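Local coordinates for THA8 RNA binding protein (Brachypodium distachyon, PDB 4N2Q), which binds RNA as a pentatricopeptide-repeat protein, probably recognising particular mRNA sequences, at the interface of chains A and B. Sequence-based numbering; all coordinates share one arbitrary frame. Chains: chain A/B, THA8 RNA binding protein.

Contact 1: the interface of chains A and B. Residues chain A 203-205; chain B 95-97.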
loop_
_atom_site.group_PDB
_atom_site.type_symbol
_atom_site.label_atom_id
_atom_site.label_comp_id
_atom_site.label_asym_id
_atom_site.label_seq_id
_atom_site.Cartn_x
_atom_site.Cartn_y
_atom_site.Cartn_z
ATOM N N ASP A 203 -6.457 -4.187 -4.597
ATOM C CA ASP A 203 -5.061 -4.196 -5.015
ATOM C C ASP A 203 -4.096 -4.150 -3.827
ATOM O O ASP A 203 -4.498 -4.126 -2.665
ATOM C CB ASP A 203 -4.786 -3.024 -5.965
ATOM C CG ASP A 203 -5.159 -1.672 -5.374
ATOM O OD1 ASP A 203 -5.615 -1.601 -4.204
ATOM O OD2 ASP A 203 -5.028 -0.664 -6.103
ATOM N N GLU A 204 -2.813 -4.106 -4.144
ATOM C CA GLU A 204 -1.775 -4.077 -3.130
ATOM C C GLU A 204 -1.955 -2.898 -2.164
ATOM O O GLU A 204 -1.788 -3.039 -0.962
ATOM C CB GLU A 204 -0.405 -4.021 -3.808
ATOM C CG GLU A 204 -0.018 -5.329 -4.472
ATOM C CD GLU A 204 0.984 -5.150 -5.601
ATOM O OE1 GLU A 204 0.613 -4.512 -6.605
ATOM O OE2 GLU A 204 2.137 -5.657 -5.501
ATOM N N TYR A 205 -2.299 -1.743 -2.699
ATOM C CA TYR A 205 -2.484 -0.530 -1.907
ATOM C C TYR A 205 -3.485 -0.807 -0.797
ATOM O O TYR A 205 -3.225 -0.513 0.355
ATOM C CB TYR A 205 -2.989 0.578 -2.848
ATOM C CG TYR A 205 -3.053 1.992 -2.285
ATOM C CD1 TYR A 205 -2.261 3.002 -2.819
ATOM C CD2 TYR A 205 -3.918 2.329 -1.258
ATOM C CE1 TYR A 205 -2.286 4.297 -2.317
ATOM C CE2 TYR A 205 -3.978 3.629 -0.761
ATOM C CZ TYR A 205 -3.151 4.611 -1.297
ATOM O OH TYR A 205 -3.191 5.916 -0.835
ATOM N N GLN B 95 3.820 3.500 -2.380
ATOM C CA GLN B 95 2.381 3.282 -2.274
ATOM C C GLN B 95 2.014 1.852 -1.964
ATOM O O GLN B 95 0.936 1.594 -1.449
ATOM C CB GLN B 95 1.682 3.693 -3.567
ATOM C CG GLN B 95 1.494 5.191 -3.685
ATOM C CD GLN B 95 0.888 5.560 -5.003
ATOM O OE1 GLN B 95 -0.007 4.848 -5.531
ATOM N NE2 GLN B 95 1.388 6.659 -5.580
ATOM N N GLY B 96 2.893 0.918 -2.304
ATOM C CA GLY B 96 2.647 -0.497 -2.021
ATOM C C GLY B 96 2.381 -1.321 -3.264
ATOM O O GLY B 96 2.187 -2.535 -3.172
ATOM N N HIS B 97 2.373 -0.680 -4.432
ATOM C CA HIS B 97 2.147 -1.398 -5.681
ATOM C C HIS B 97 3.434 -2.060 -6.151
ATOM O O HIS B 97 4.030 -1.679 -7.170
ATOM C CB HIS B 97 1.603 -0.455 -6.751
ATOM C CG HIS B 97 0.240 0.090 -6.443
ATOM N ND1 HIS B 97 -0.904 -0.664 -6.582
ATOM C CD2 HIS B 97 -0.169 1.321 -6.034
ATOM C CE1 HIS B 97 -1.956 0.071 -6.263
ATOM N NE2 HIS B 97 -1.538 1.276 -5.921
#

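Contact 2: the interface of chains A and B. Residues chain A 204, 208, 234; chain B 96-100.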
loop_
_atom_site.group_PDB
_atom_site.type_symbol
_atom_site.label_atom_id
_atom_site.label_comp_id
_atom_site.label_asym_id
_atom_site.label_seq_id
_atom_site.Cartn_x
_atom_site.Cartn_y
_atom_site.Cartn_z
ATOM N N GLU A 204 -2.813 -4.106 -4.144
ATOM C CA GLU A 204 -1.775 -4.077 -3.130
ATOM C C GLU A 204 -1.955 -2.898 -2.164
ATOM O O GLU A 204 -1.788 -3.039 -0.962
ATOM C CB GLU A 204 -0.405 -4.021 -3.808
ATOM C CG GLU A 204 -0.018 -5.329 -4.472
ATOM C CD GLU A 204 0.984 -5.150 -5.601
ATOM O OE1 GLU A 204 0.613 -4.512 -6.605
ATOM O OE2 GLU A 204 2.137 -5.657 -5.501
ATOM N N ARG A 208 -1.937 -3.351 1.879
ATOM C CA ARG A 208 -0.944 -2.638 2.717
ATOM C C ARG A 208 -1.588 -1.724 3.732
ATOM O O ARG A 208 -1.158 -1.629 4.881
ATOM C CB ARG A 208 0.045 -1.837 1.855
ATOM C CG ARG A 208 0.749 -2.700 0.796
ATOM C CD ARG A 208 1.425 -3.948 1.370
ATOM N NE ARG A 208 2.855 -3.741 1.540
ATOM C CZ ARG A 208 3.743 -3.848 0.556
ATOM N NH1 ARG A 208 3.345 -4.175 -0.676
ATOM N NH2 ARG A 208 5.032 -3.637 0.809
ATOM N N GLU A 234 -0.491 -11.869 -4.566
ATOM C CA GLU A 234 0.843 -11.843 -5.158
ATOM C C GLU A 234 1.142 -13.125 -5.920
ATOM O O GLU A 234 1.731 -13.106 -6.993
ATOM C CB GLU A 234 1.905 -11.613 -4.070
ATOM C CG GLU A 234 1.868 -10.239 -3.415
ATOM C CD GLU A 234 2.226 -9.089 -4.361
ATOM O OE1 GLU A 234 2.472 -9.337 -5.560
ATOM O OE2 GLU A 234 2.281 -7.928 -3.900
ATOM N N GLY B 96 2.893 0.918 -2.304
ATOM C CA GLY B 96 2.647 -0.497 -2.021
ATOM C C GLY B 96 2.381 -1.321 -3.264
ATOM O O GLY B 96 2.187 -2.535 -3.172
ATOM N N HIS B 97 2.373 -0.680 -4.432
ATOM C CA HIS B 97 2.147 -1.398 -5.681
ATOM C C HIS B 97 3.434 -2.060 -6.151
ATOM O O HIS B 97 4.030 -1.679 -7.170
ATOM C CB HIS B 97 1.603 -0.455 -6.751
ATOM C CG HIS B 97 0.240 0.090 -6.443
ATOM N ND1 HIS B 97 -0.904 -0.664 -6.582
ATOM C CD2 HIS B 97 -0.169 1.321 -6.034
ATOM C CE1 HIS B 97 -1.956 0.071 -6.263
ATOM N NE2 HIS B 97 -1.538 1.276 -5.921
ATOM N N TRP B 98 3.854 -3.075 -5.409
ATOM C CA TRP B 98 5.151 -3.725 -5.661
ATOM C C TRP B 98 5.205 -4.387 -7.044
ATOM O O TRP B 98 6.170 -4.212 -7.791
ATOM C CB TRP B 98 5.412 -4.755 -4.563
ATOM C CG TRP B 98 6.854 -5.071 -4.350
ATOM C CD1 TRP B 98 7.804 -4.223 -3.863
ATOM C CD2 TRP B 98 7.513 -6.330 -4.566
ATOM N NE1 TRP B 98 9.014 -4.862 -3.791
ATOM C CE2 TRP B 98 8.867 -6.156 -4.211
ATOM C CE3 TRP B 98 7.098 -7.582 -5.051
ATOM C CZ2 TRP B 98 9.815 -7.189 -4.330
ATOM C CZ3 TRP B 98 8.051 -8.607 -5.175
ATOM C CH2 TRP B 98 9.382 -8.399 -4.819
ATOM N N SER B 99 4.162 -5.139 -7.386
ATOM C CA SER B 99 4.088 -5.790 -8.697
ATOM C C SER B 99 4.211 -4.784 -9.823
ATOM O O SER B 99 4.753 -5.088 -10.874
ATOM C CB SER B 99 2.784 -6.595 -8.873
ATOM O OG SER B 99 1.660 -5.760 -9.121
ATOM N N LEU B 100 3.683 -3.590 -9.608
ATOM C CA LEU B 100 3.776 -2.530 -10.614
ATOM C C LEU B 100 5.192 -1.936 -10.643
ATOM O O LEU B 100 5.734 -1.608 -11.713
ATOM C CB LEU B 100 2.754 -1.442 -10.311
ATOM C CG LEU B 100 1.264 -1.839 -10.429
ATOM C CD1 LEU B 100 0.360 -0.617 -10.331
ATOM C CD2 LEU B 100 0.957 -2.611 -11.708
#

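Contact 1: the interface of chains A and B
A chi1 of -171° swings the A:Tyr205 ring away from its own backbone N and sets CB and CD1 against the imidazole of B:His97, whose own CG, placed beside the backbone N, presents NE2 and CE1 to chain A. The two side chains meet obliquely: imidazole NE2 is 3.5 Å from A:Tyr205 CB, and 3.6 Å from ring carbon CD1. A:Asp203 comes at another part of the same imidazole. Its carboxylate oxygen OD2 lies in the plane of the imidazole at the CE1 edge, 3.2 Å from that carbon, with the carboxylate turned 68° from the ring.

The extended chain of A:Glu204 runs past the turn of chain B, its CB against the carbonyl O of B:Gly96 with CG and CD further along, and carboxylate oxygen OE1 stands 3.6 Å from B:His97 CA. The same oxygen is 4.1 Å from imidazole ND1, too far for a direct bond but near enough that it might favour a positive charge on the ring. Shortening A:Glu204 to an alanine here removes CG and the carboxylate, which would probably open a gap beside the B:Gly96 and B:His97 backbone and leave the imidazole without the carboxylate near ND1, A:Asp203 remaining at CE1.

Beside the imidazole, along the CD1-CE1 side of the phenol, B:Gln95 crosses with its amide 72° from the ring plane. Its amide oxygen OE1 lies in the ring plane at the edge, 4.0 Å from A:Tyr205 CE1.

Contact 2: the interface of chains A and B
A helix-capping contact between two copies of the same protein joins A:Glu204 to B:Ser99, and it helps to hold together the two chains of the deposited assembly. The whole interface departs from exact two-fold symmetry, and the structure alone does not show whether this pairing is the one used in the cell.

The carboxylate of A:Glu204 bridges the backbone and side chain of B:Ser99. Oxygen OE2 accepts the backbone N-H of B:Ser99 through its syn lone pair, with 2.8 Å between OE2 and N and a nearly straight bond of 174° at the hydrogen. The other oxygen, OE1, takes the serine hydroxyl OG at 3.0 Å, approached from above the carboxylate plane, 36° out of it. B:Ser99 holds OG between its backbone N and carbonyl carbon (chi1 76°), which brings the hydroxyl round to the carboxylate that the backbone N-H already meets. Gripped at both oxygens, the carboxylate is restrained from turning. The positive, N-terminal end of the dipole of helix 98-110 of chain B probably helps to stabilise a charged A:Glu204. Although B:Trp98 N also lies near OE2, its N-H points elsewhere; the tryptophan adds its CB, 3.5 Å from OE2.

A:Arg208 folds back through bends at chi2 and chi3. Its guanidinium nitrogen NH1 comes to 3.2 Å from the B:Gly96 carbonyl O, while its CG packs 4.0 Å from B:Gly96 CA.

In the fold, the first two turns of helix 204-216 of chain A thus meet the start of helix 98-110 of chain B, just after the short turn that follows helix 82-95, with A:Glu234 on the neighbouring helix 220-237 at the margin.

Contact 1 and contact 2 are neighbouring parts of one interface, the centres of their C-alpha atoms about 4 Å apart. They share A:Glu204, B:Gly96 and B:His97. The start of helix 204-216 in chain A and the turn between helices 82-95 and 98-110 in chain B therefore serve both. Contact 1 supplies mainly packing around the imidazole, whereas contact 2 adds the polar anchor at the helix start. Because A:Glu204 belongs to both, a shift of its side chain would be likely to disturb the two together, and chain A engages this turn as a continuous surface.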